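Side-chain contact in MEM-A1 (Soil metagenome, PDB 6E0S), which probably hydrolyses beta-lactam antibiotics with a zinc-dependent active site, as a subclass B3 metallo-beta-lactamase: residues 126-130 with 131-135. Numbering follows the deposited sequence.
Sequences PSKGD and PQYGE
D130 holds the amides of Q132 and Y133, one with its carboxylate and one with its backbone carbonyl. D130 OD2 accepts from the backbone N of Q132 at 2.9 Å, through the lone pair turned away from OD1. This makes an Asx turn. CG stands anti to the backbone N of D130 (chi1 -159°), which brings OD2 past P131 N to the Q132 amide. D130 O accepts from Y133 N, also at 2.9 Å, and closes a type I turn. That donor sits well above the carbonyl plane. D130 OD1 hydrogen-bonds to NE2 of the zinc ligand H93, so the carboxylate is held at both oxygens and probably helps to orient that histidine.

The turn before it, S127 to D130, is also type I, closed by D130 N to S127 O at 3.0 Å. S127 OG accepts from G129 N at 3.0 Å in an ST turn, and it also hydrogen-bonds to Q171 OE1.

The Y133 ring folds back over this first turn. K128 CA makes a CH-pi contact over one face, 3.8 Å from the centroid. K128 and Y133 run side by side in the same direction, and K128 CG lies 3.9 Å from Y133 CZ. P126 CB adds a looser apolar touch at Y133 CD2, 4.3 Å away.

A type II turn from Q132 to E135 follows, with G134 at a positive phi. The whole run lies in the loop between helix 115-123 and strand 145-148. P131 hydrogen-bonds through its backbone to A200, and Q132 packs on H93 near a zinc ion, placing the loop beside the metal site.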
loop_
_atom_site.group_PDB
_atom_site.type_symbol
_atom_site.label_atom_id
_atom_site.label_comp_id
_atom_site.label_asym_id
_atom_site.label_seq_id
_atom_site.Cartn_x
_atom_site.Cartn_y
_atom_site.Cartn_z
ATOM N N PRO A 126 -3.771 -17.493 1.872
ATOM C CA PRO A 126 -2.393 -17.176 1.483
ATOM C C PRO A 126 -1.902 -18.104 0.378
ATOM O O PRO A 126 -2.205 -19.309 0.373
ATOM C CB PRO A 126 -1.604 -17.386 2.781
ATOM C CG PRO A 126 -2.472 -18.219 3.633
ATOM C CD PRO A 126 -3.885 -17.869 3.289
ATOM N N SER A 127 -1.138 -17.526 -0.557
ATOM C CA SER A 127 -0.515 -18.311 -1.617
ATOM C C SER A 127 0.585 -19.201 -1.057
ATOM O O SER A 127 1.328 -18.790 -0.159
ATOM C CB SER A 127 0.082 -17.410 -2.690
ATOM O OG SER A 127 0.945 -18.170 -3.544
ATOM N N LYS A 128 0.681 -20.436 -1.592
ATOM C CA LYS A 128 1.757 -21.347 -1.176
ATOM C C LYS A 128 3.125 -20.832 -1.597
ATOM O O LYS A 128 4.143 -21.306 -1.085
ATOM C CB LYS A 128 1.523 -22.760 -1.730
ATOM C CG LYS A 128 0.297 -23.473 -1.139
ATOM C CD LYS A 128 0.297 -24.948 -1.540
ATOM C CE LYS A 128 -0.666 -25.801 -0.703
ATOM N NZ LYS A 128 -0.254 -27.260 -0.751
ATOM N N GLY A 129 3.169 -19.875 -2.510
ATOM C CA GLY A 129 4.409 -19.229 -2.870
ATOM C C GLY A 129 4.684 -17.947 -2.114
ATOM O O GLY A 129 5.644 -17.253 -2.454
ATOM N N ASP A 130 3.893 -17.612 -1.092
ATOM C CA ASP A 130 4.158 -16.389 -0.358
ATOM C C ASP A 130 5.446 -16.558 0.430
ATOM O O ASP A 130 5.667 -17.617 1.019
ATOM C CB ASP A 130 3.021 -16.038 0.599
ATOM C CG ASP A 130 3.012 -14.564 0.990
ATOM O OD1 ASP A 130 2.158 -13.809 0.479
ATOM O OD2 ASP A 130 3.839 -14.169 1.827
ATOM N N PRO A 131 6.326 -15.537 0.441
ATOM C CA PRO A 131 7.543 -15.634 1.263
ATOM C C PRO A 131 7.214 -15.919 2.721
ATOM O O PRO A 131 8.045 -16.471 3.444
ATOM C CB PRO A 131 8.200 -14.255 1.101
ATOM C CG PRO A 131 7.751 -13.783 -0.269
ATOM C CD PRO A 131 6.301 -14.315 -0.399
ATOM N N GLN A 132 6.012 -15.558 3.172
ATOM C CA GLN A 132 5.615 -15.789 4.561
ATOM C C GLN A 132 4.613 -16.923 4.688
ATOM O O GLN A 132 4.021 -17.099 5.763
ATOM C CB GLN A 132 5.049 -14.513 5.190
ATOM C CG GLN A 132 5.966 -13.306 5.073
ATOM C CD GLN A 132 5.478 -12.113 5.865
ATOM O OE1 GLN A 132 4.936 -12.263 6.965
ATOM N NE2 GLN A 132 5.691 -10.915 5.328
ATOM N N TYR A 133 4.454 -17.738 3.640
ATOM C CA TYR A 133 3.474 -18.826 3.703
ATOM C C TYR A 133 3.741 -19.718 4.907
ATOM O O TYR A 133 4.874 -20.162 5.154
ATOM C CB TYR A 133 3.495 -19.673 2.427
ATOM C CG TYR A 133 2.541 -20.856 2.499
ATOM C CD1 TYR A 133 3.007 -22.146 2.694
ATOM C CD2 TYR A 133 1.167 -20.658 2.404
ATOM C CE1 TYR A 133 2.117 -23.221 2.778
ATOM C CE2 TYR A 133 0.276 -21.712 2.480
ATOM C CZ TYR A 133 0.756 -22.985 2.671
ATOM O OH TYR A 133 -0.136 -24.014 2.746
ATOM N N GLY A 134 2.685 -19.995 5.664
ATOM C CA GLY A 134 2.785 -20.753 6.885
ATOM C C GLY A 134 2.577 -19.916 8.130
ATOM O O GLY A 134 2.076 -20.432 9.138
ATOM N N GLU A 135 2.980 -18.654 8.099
ATOM C CA GLU A 135 2.776 -17.775 9.238
ATOM C C GLU A 135 1.754 -16.691 8.954
ATOM O O GLU A 135 1.630 -15.754 9.746
ATOM C CB GLU A 135 4.117 -17.181 9.663
ATOM C CG GLU A 135 5.128 -18.290 9.865
ATOM C CD GLU A 135 6.355 -17.829 10.607
ATOM O OE1 GLU A 135 6.246 -16.827 11.345
ATOM O OE2 GLU A 135 7.424 -18.452 10.437
#